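Local coordinates for regulatory protein SdiA (Escherichia coli, PDB 4LFU) that activates transcription as a LuxR-type quorum-sensing receptor, binding exogenous acyl-homoserine lactone autoinducers and DNA and raising expression of the ftsQAZ cell-division genes, at residues A[48-53]-A[234-239]; A[182-187]-A[216-221]. All coordinates share one frame; numbering follows the deposited sequence.

Contact 1 of 2, residues A[48-53]-A[234-239]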
ATOM      1  N   HIS A  48      -1.017   5.649 -11.400  1.00 27.09           N
ATOM      2  CA  HIS A  48      -2.300   5.687 -10.719  1.00 28.23           C
ATOM      3  C   HIS A  48      -3.037   4.347 -10.819  1.00 28.74           C
ATOM      4  O   HIS A  48      -2.875   3.619 -11.802  1.00 28.31           O
ATOM      5  CB  HIS A  48      -3.149   6.823 -11.278  1.00 28.30           C
ATOM      6  CG  HIS A  48      -2.666   8.181 -10.872  1.00 29.61           C
ATOM      7  ND1 HIS A  48      -1.414   8.658 -11.209  1.00 29.93           N
ATOM      8  CD2 HIS A  48      -3.268   9.168 -10.167  1.00 30.16           C
ATOM      9  CE1 HIS A  48      -1.265   9.878 -10.724  1.00 30.11           C
ATOM     10  NE2 HIS A  48      -2.376  10.212 -10.091  1.00 30.87           N
ATOM     11  N   PRO A  49      -3.838   4.007  -9.793  1.00 28.71           N
ATOM     12  CA  PRO A  49      -4.569   2.749  -9.817  1.00 29.04           C
ATOM     13  C   PRO A  49      -5.676   2.736 -10.885  1.00 29.70           C
ATOM     14  O   PRO A  49      -6.099   1.668 -11.306  1.00 31.00           O
ATOM     15  CB  PRO A  49      -5.174   2.684  -8.420  1.00 28.17           C
ATOM     16  CG  PRO A  49      -5.397   4.092  -8.069  1.00 29.04           C
ATOM     17  CD  PRO A  49      -4.136   4.778  -8.575  1.00 29.04           C
ATOM     18  N   VAL A  50      -6.143   3.912 -11.306  1.00 30.67           N
ATOM     19  CA  VAL A  50      -7.272   4.053 -12.249  1.00 31.17           C
ATOM     20  C   VAL A  50      -6.927   5.135 -13.267  1.00 32.42           C
ATOM     21  O   VAL A  50      -6.145   6.037 -12.949  1.00 32.69           O
ATOM     22  CB  VAL A  50      -8.602   4.449 -11.522  1.00 30.84           C
ATOM     23  CG1 VAL A  50      -9.100   3.329 -10.623  1.00 29.93           C
ATOM     24  CG2 VAL A  50      -8.433   5.706 -10.719  1.00 29.94           C
ATOM     25  N   PRO A  51      -7.500   5.064 -14.496  1.00 33.55           N
ATOM     26  CA  PRO A  51      -8.415   4.040 -15.055  1.00 34.02           C
ATOM     27  C   PRO A  51      -7.731   2.666 -15.180  1.00 34.44           C
ATOM     28  O   PRO A  51      -6.508   2.613 -15.394  1.00 34.18           O
ATOM     29  CB  PRO A  51      -8.771   4.594 -16.445  1.00 34.04           C
ATOM     30  CG  PRO A  51      -8.417   6.031 -16.400  1.00 34.38           C
ATOM     31  CD  PRO A  51      -7.223   6.124 -15.480  1.00 33.31           C
ATOM     32  N   PHE A  52      -8.498   1.586 -15.014  1.00 34.36           N
ATOM     33  CA  PHE A  52      -7.941   0.223 -14.992  1.00 36.45           C
ATOM     34  C   PHE A  52      -7.374  -0.198 -16.337  1.00 37.56           C
ATOM     35  O   PHE A  52      -6.470  -1.032 -16.420  1.00 37.51           O
ATOM     36  CB  PHE A  52      -9.001  -0.794 -14.582  1.00 35.96           C
ATOM     37  CG  PHE A  52      -9.591  -0.547 -13.231  1.00 36.73           C
ATOM     38  CD1 PHE A  52      -8.887  -0.888 -12.082  1.00 37.74           C
ATOM     39  CD2 PHE A  52     -10.856   0.002 -13.103  1.00 36.06           C
ATOM     40  CE1 PHE A  52      -9.448  -0.683 -10.826  1.00 38.36           C
ATOM     41  CE2 PHE A  52     -11.418   0.214 -11.862  1.00 35.28           C
ATOM     42  CZ  PHE A  52     -10.726  -0.128 -10.729  1.00 36.97           C
ATOM     43  N   THR A  53      -7.922   0.429 -17.366  1.00 39.36           N
ATOM     44  CA  THR A  53      -7.762   0.064 -18.758  1.00 41.61           C
ATOM     45  C   THR A  53      -6.588   0.792 -19.426  1.00 42.30           C
ATOM     46  O   THR A  53      -5.935   0.242 -20.313  1.00 43.32           O
ATOM     47  CB  THR A  53      -9.107   0.315 -19.468  1.00 41.43           C
ATOM     48  OG1 THR A  53      -9.680  -0.949 -19.822  1.00 42.75           O
ATOM     49  CG2 THR A  53      -8.966   1.221 -20.675  1.00 43.47           C
ATOM     50  N   ALA A 234     -13.925   2.829  -6.078  1.00 24.09           N
ATOM     51  CA  ALA A 234     -13.902   2.866  -4.607  1.00 24.39           C
ATOM     52  C   ALA A 234     -13.036   1.770  -3.961  1.00 24.16           C
ATOM     53  O   ALA A 234     -12.241   2.025  -3.047  1.00 23.67           O
ATOM     54  CB  ALA A 234     -15.327   2.743  -4.102  1.00 24.30           C
ATOM     55  N   ALA A 235     -13.231   0.539  -4.426  1.00 24.35           N
ATOM     56  CA  ALA A 235     -12.453  -0.601  -3.980  1.00 23.80           C
ATOM     57  C   ALA A 235     -10.955  -0.408  -4.303  1.00 25.07           C
ATOM     58  O   ALA A 235     -10.100  -0.645  -3.431  1.00 25.06           O
ATOM     59  CB  ALA A 235     -12.975  -1.842  -4.602  1.00 22.73           C
ATOM     60  N   ALA A 236     -10.640   0.073  -5.521  1.00 25.32           N
ATOM     61  CA  ALA A 236      -9.232   0.202  -5.956  1.00 25.40           C
ATOM     62  C   ALA A 236      -8.431   1.246  -5.183  1.00 26.44           C
ATOM     63  O   ALA A 236      -7.246   1.034  -4.883  1.00 25.21           O
ATOM     64  CB  ALA A 236      -9.153   0.475  -7.430  1.00 24.44           C
ATOM     65  N   THR A 237      -9.075   2.385  -4.899  1.00 27.67           N
ATOM     66  CA  THR A 237      -8.421   3.511  -4.253  1.00 29.25           C
ATOM     67  C   THR A 237      -8.509   3.437  -2.733  1.00 30.35           C
ATOM     68  O   THR A 237      -7.893   4.239  -2.036  1.00 30.98           O
ATOM     69  CB  THR A 237      -9.034   4.838  -4.701  1.00 29.09           C
ATOM     70  OG1 THR A 237     -10.444   4.776  -4.469  1.00 29.61           O
ATOM     71  CG2 THR A 237      -8.774   5.088  -6.172  1.00 29.02           C
ATOM     72  N   GLY A 238      -9.308   2.504  -2.230  1.00 31.98           N
ATOM     73  CA  GLY A 238      -9.449   2.289  -0.802  1.00 33.58           C
ATOM     74  C   GLY A 238     -10.484   3.172  -0.144  1.00 35.22           C
ATOM     75  O   GLY A 238     -10.484   3.293   1.070  1.00 35.27           O
ATOM     76  N   LEU A 239     -11.362   3.797  -0.930  1.00 36.67           N
ATOM     77  CA  LEU A 239     -12.426   4.647  -0.360  1.00 38.30           C
ATOM     78  C   LEU A 239     -13.411   3.800   0.451  1.00 39.43           C
ATOM     79  O   LEU A 239     -13.826   4.190   1.550  1.00 39.96           O
ATOM     80  CB  LEU A 239     -13.176   5.423  -1.444  1.00 38.08           C
ATOM     81  CG  LEU A 239     -14.547   5.987  -1.033  1.00 39.66           C
ATOM     82  CD1 LEU A 239     -14.431   7.388  -0.436  1.00 39.81           C
ATOM     83  CD2 LEU A 239     -15.548   5.978  -2.195  1.00 39.92           C
TER

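Contact 2 of 2, residues A[182-187]-A[216-221]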
ATOM      1  N   LYS A 182     -21.761   8.694   4.244  1.00 34.13           N
ATOM      2  CA  LYS A 182     -21.712   7.441   4.987  1.00 34.85           C
ATOM      3  C   LYS A 182     -22.668   6.397   4.409  1.00 33.25           C
ATOM      4  O   LYS A 182     -22.299   5.239   4.254  1.00 32.65           O
ATOM      5  CB  LYS A 182     -22.081   7.675   6.455  1.00 35.04           C
ATOM      6  CG  LYS A 182     -20.950   8.140   7.352  1.00 38.24           C
ATOM      7  CD  LYS A 182     -21.286   7.882   8.846  1.00 38.35           C
ATOM      8  CE  LYS A 182     -21.647   6.390   9.132  1.00 44.77           C
ATOM      9  NZ  LYS A 182     -20.509   5.395   8.904  1.00 44.67           N
ATOM     10  N   ARG A 183     -23.905   6.810   4.140  1.00 32.23           N
ATOM     11  CA  ARG A 183     -24.933   5.910   3.610  1.00 31.06           C
ATOM     12  C   ARG A 183     -24.608   5.435   2.194  1.00 30.30           C
ATOM     13  O   ARG A 183     -24.827   4.278   1.868  1.00 30.15           O
ATOM     14  CB  ARG A 183     -26.299   6.600   3.617  1.00 31.32           C
ATOM     15  CG  ARG A 183     -27.427   5.772   3.026  1.00 31.96           C
ATOM     16  CD  ARG A 183     -27.624   4.521   3.824  1.00 34.03           C
ATOM     17  NE  ARG A 183     -29.033   4.287   4.098  1.00 36.11           N
ATOM     18  CZ  ARG A 183     -29.490   3.521   5.084  1.00 36.11           C
ATOM     19  NH1 ARG A 183     -28.645   2.903   5.899  1.00 33.60           N
ATOM     20  NH2 ARG A 183     -30.801   3.385   5.249  1.00 36.68           N
ATOM     21  N   GLU A 184     -24.087   6.328   1.357  1.00 29.89           N
ATOM     22  CA  GLU A 184     -23.627   5.951   0.016  1.00 29.40           C
ATOM     23  C   GLU A 184     -22.542   4.870   0.089  1.00 29.04           C
ATOM     24  O   GLU A 184     -22.673   3.833  -0.547  1.00 28.70           O
ATOM     25  CB  GLU A 184     -23.168   7.191  -0.770  1.00 29.38           C
ATOM     26  CG  GLU A 184     -24.349   8.040  -1.208  1.00 29.64           C
ATOM     27  CD  GLU A 184     -23.985   9.361  -1.899  1.00 29.90           C
ATOM     28  OE1 GLU A 184     -24.881   9.894  -2.588  1.00 30.53           O
ATOM     29  OE2 GLU A 184     -22.851   9.878  -1.746  1.00 29.65           O
ATOM     30  N   LYS A 185     -21.497   5.108   0.892  1.00 29.36           N
ATOM     31  CA  LYS A 185     -20.418   4.137   1.145  1.00 29.33           C
ATOM     32  C   LYS A 185     -20.930   2.780   1.663  1.00 29.57           C
ATOM     33  O   LYS A 185     -20.489   1.712   1.193  1.00 29.13           O
ATOM     34  CB  LYS A 185     -19.370   4.711   2.102  1.00 29.15           C
ATOM     35  CG  LYS A 185     -18.556   5.850   1.514  1.00 30.74           C
ATOM     36  CD  LYS A 185     -17.397   6.249   2.418  1.00 35.63           C
ATOM     37  CE  LYS A 185     -17.455   7.748   2.739  1.00 40.42           C
ATOM     38  NZ  LYS A 185     -16.130   8.470   2.645  1.00 43.98           N
ATOM     39  N   GLU A 186     -21.883   2.814   2.595  1.00 29.72           N
ATOM     40  CA  GLU A 186     -22.494   1.578   3.114  1.00 29.99           C
ATOM     41  C   GLU A 186     -23.173   0.744   2.021  1.00 29.34           C
ATOM     42  O   GLU A 186     -22.944  -0.452   1.919  1.00 29.72           O
ATOM     43  CB  GLU A 186     -23.464   1.896   4.257  1.00 29.44           C
ATOM     44  CG  GLU A 186     -24.306   0.703   4.732  1.00 30.15           C
ATOM     45  CD  GLU A 186     -25.180   1.058   5.929  1.00 32.34           C
ATOM     46  OE1 GLU A 186     -25.904   2.072   5.850  1.00 33.54           O
ATOM     47  OE2 GLU A 186     -25.132   0.340   6.961  1.00 37.45           O
ATOM     48  N   ILE A 187     -24.027   1.376   1.224  1.00 29.31           N
ATOM     49  CA  ILE A 187     -24.602   0.754   0.025  1.00 29.17           C
ATOM     50  C   ILE A 187     -23.538   0.257  -0.984  1.00 29.00           C
ATOM     51  O   ILE A 187     -23.682  -0.810  -1.560  1.00 29.00           O
ATOM     52  CB  ILE A 187     -25.653   1.696  -0.645  1.00 29.82           C
ATOM     53  CG1 ILE A 187     -26.960   1.684   0.183  1.00 29.14           C
ATOM     54  CG2 ILE A 187     -25.951   1.279  -2.132  1.00 29.08           C
ATOM     55  CD1 ILE A 187     -27.827   2.901   0.007  1.00 29.41           C
ATOM     56  N   LYS A 216     -27.531   6.133  -7.975  1.00 28.08           N
ATOM     57  CA  LYS A 216     -27.635   7.234  -8.926  1.00 29.23           C
ATOM     58  C   LYS A 216     -26.852   8.478  -8.572  1.00 28.91           C
ATOM     59  O   LYS A 216     -26.223   9.062  -9.451  1.00 29.32           O
ATOM     60  CB  LYS A 216     -29.103   7.608  -9.128  1.00 29.58           C
ATOM     61  CG  LYS A 216     -29.698   7.083 -10.430  1.00 33.76           C
ATOM     62  CD  LYS A 216     -29.419   5.580 -10.642  1.00 38.75           C
ATOM     63  CE  LYS A 216     -29.021   5.273 -12.081  1.00 41.44           C
ATOM     64  NZ  LYS A 216     -28.614   3.828 -12.234  1.00 43.79           N
ATOM     65  N   ASN A 217     -26.897   8.881  -7.301  1.00 28.60           N
ATOM     66  CA  ASN A 217     -26.164  10.066  -6.821  1.00 28.76           C
ATOM     67  C   ASN A 217     -24.641   9.888  -6.880  1.00 28.38           C
ATOM     68  O   ASN A 217     -23.918  10.837  -7.146  1.00 28.56           O
ATOM     69  CB  ASN A 217     -26.574  10.451  -5.380  1.00 28.33           C
ATOM     70  CG  ASN A 217     -28.057  10.886  -5.259  1.00 30.12           C
ATOM     71  OD1 ASN A 217     -28.703  11.249  -6.247  1.00 31.03           O
ATOM     72  ND2 ASN A 217     -28.581  10.869  -4.031  1.00 28.80           N
ATOM     73  N   MET A 218     -24.175   8.676  -6.585  1.00 28.62           N
ATOM     74  CA  MET A 218     -22.763   8.315  -6.643  1.00 28.52           C
ATOM     75  C   MET A 218     -22.300   8.263  -8.116  1.00 28.99           C
ATOM     76  O   MET A 218     -21.190   8.676  -8.438  1.00 28.56           O
ATOM     77  CB  MET A 218     -22.544   6.956  -5.973  1.00 27.99           C
ATOM     78  CG  MET A 218     -22.500   6.972  -4.445  1.00 26.96           C
ATOM     79  SD  MET A 218     -22.108   5.361  -3.701  1.00 29.47           S
ATOM     80  CE  MET A 218     -23.583   4.395  -4.024  1.00 26.70           C
ATOM     81  N   GLN A 219     -23.172   7.754  -8.984  1.00 29.07           N
ATOM     82  CA  GLN A 219     -22.931   7.701 -10.425  1.00 30.43           C
ATOM     83  C   GLN A 219     -22.836   9.102 -10.970  1.00 32.16           C
ATOM     84  O   GLN A 219     -21.895   9.417 -11.690  1.00 32.24           O
ATOM     85  CB  GLN A 219     -24.034   6.902 -11.145  1.00 29.54           C
ATOM     86  CG  GLN A 219     -23.754   5.422 -11.158  1.00 27.86           C
ATOM     87  CD  GLN A 219     -24.975   4.550 -11.330  1.00 27.68           C
ATOM     88  OE1 GLN A 219     -25.221   3.646 -10.516  1.00 28.95           O
ATOM     89  NE2 GLN A 219     -25.730   4.778 -12.392  1.00 25.37           N
ATOM     90  N   LYS A 220     -23.794   9.948 -10.583  1.00 33.81           N
ATOM     91  CA  LYS A 220     -23.788  11.359 -10.951  1.00 36.38           C
ATOM     92  C   LYS A 220     -22.546  12.118 -10.470  1.00 36.05           C
ATOM     93  O   LYS A 220     -21.923  12.812 -11.269  1.00 36.66           O
ATOM     94  CB  LYS A 220     -25.125  12.035 -10.543  1.00 36.83           C
ATOM     95  CG  LYS A 220     -25.134  13.581 -10.463  1.00 38.98           C
ATOM     96  CD  LYS A 220     -26.540  14.160 -10.070  1.00 39.03           C
ATOM     97  CE  LYS A 220     -27.050  13.713  -8.663  1.00 43.51           C
ATOM     98  NZ  LYS A 220     -26.029  13.822  -7.543  1.00 43.38           N
ATOM     99  N   LYS A 221     -22.163  11.966  -9.203  1.00 36.18           N
ATOM    100  CA  LYS A 221     -20.958  12.633  -8.653  1.00 36.88           C
ATOM    101  C   LYS A 221     -19.662  12.430  -9.461  1.00 37.35           C
ATOM    102  O   LYS A 221     -18.919  13.395  -9.667  1.00 37.98           O
ATOM    103  CB  LYS A 221     -20.680  12.192  -7.214  1.00 36.28           C
ATOM    104  CG  LYS A 221     -21.523  12.847  -6.170  1.00 38.50           C
ATOM    105  CD  LYS A 221     -21.390  12.106  -4.841  1.00 40.45           C
ATOM    106  CE  LYS A 221     -22.142  12.820  -3.721  1.00 41.47           C
ATOM    107  NZ  LYS A 221     -21.995  12.072  -2.414  1.00 42.43           N
TER
HETATM  108  O   HOH W   1     -27.404   9.877  -1.847  1.00 26.23           O

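Contact 1 of 2, residues A[48-53]-A[234-239]
F52 and A236 meet where the autoinducer-binding domain touches the DNA-binding domain, and the contact illustrates how a loop can dock on the last turn of a helix by apolar packing. The methyl CB of A236 points at 48-53 and sits at the edge of the phenyl ring, near its plane, 3.6 Å from F52 CE1. Because F52 CG stands anti to the carbonyl carbon (chi1 -59°), the ring reaches the helix although the bond from CA to CB does not point at it. V50 contributes CG1, which reaches A236 CB at 4.3 Å and also lies over one face of the F52 ring, offset toward its rim. The alanine methyl is thus met by an aromatic edge and a valine branch.

A separate apolar pair lies beside it. CG of P49 approaches CG2 of T237 at 4.0 Å, the two side chains crossing at about a right angle.

The polar end of T237 is used within its own helix, where OG1 is hydrogen-bonded to the carbonyl O of Y233. After T237 the chain leaves helical geometry at G238, with positive phi.

The Y233 ring meets that of F52 nearly perpendicularly, and P176 touches V50. The contact joins the loop between strands 41-47 and 57-61 to the C-terminal end of helix 227-237, with E193 of the second subunit packing against F52.

Contact 2 of 2, residues A[182-187]-A[216-221]
E184 and M218 join two helices of the LuxR-type helix-turn-helix domain: 182-187, in its first helix, and 216-221, in helix 208-222, whose N-terminal part belongs to the predicted DNA-binding motif. The segments run nearly perpendicular, at 102°, with axes 10.7 Å apart, and E184 exemplifies a buried acid bridging such a crossing.

Starting at CB, E184 packs against M218 SD at 3.6 Å, with M218 CG close behind. Its CG and CD continue alongside M218 CG, as the two side chains slide past each other in opposite directions. The extended chain (chi2 175°) lays the carboxylate alongside M218 CG, within reach of N217 and K221. OE2 meets K221 tip to tip in a salt bridge; the modelled 2.4 Å from OE2 to K221 NZ is very short, so its exact length is doubtful. OE2 has a further hydrogen-bond partner just outside the segments, and the backbone N of E184 is hydrogen-bonded to S181 OG. OE1 lies 3.3 Å from N217 CB and accepts a hydrogen bond from a water, which in turn accepts one from N217 ND2. The carboxylate and amide planes are 60° apart, and the water links them.

The lysine has a second partner, since its NZ also bonds to the carbonyl O of N179. That ammonium probably helps stabilise the negative charge of the largely buried acid. Deeper in, M218 bends at chi3, placing CE 4.3 Å from I187 CG2, while V230 and F180 pack on the methionine. M218 SD also lies 3.5 Å from the backbone O of E184.

How the contacts relate
Contact 1 joins the two domains, whereas contact 2 holds helices together within the DNA-binding domain; along the chain, contact 2 is nested inside the loop that contact 1 closes. Their centres are 16 Å apart, about 12 and 26 Å respectively from the centre of the chain and on the same side of it. Helix 208-222 carries a segment of contact 2 and helix 227-237, next in sequence, one of contact 1. The two contacts also touch directly: L239 CD1, just after helix 227-237, lies 3.7 Å from K185 NZ on helix 182-192. Helix 227-237 thus faces the autoinducer-binding domain, while contact 2 lies at the end of the predicted DNA-binding motif, 197-216.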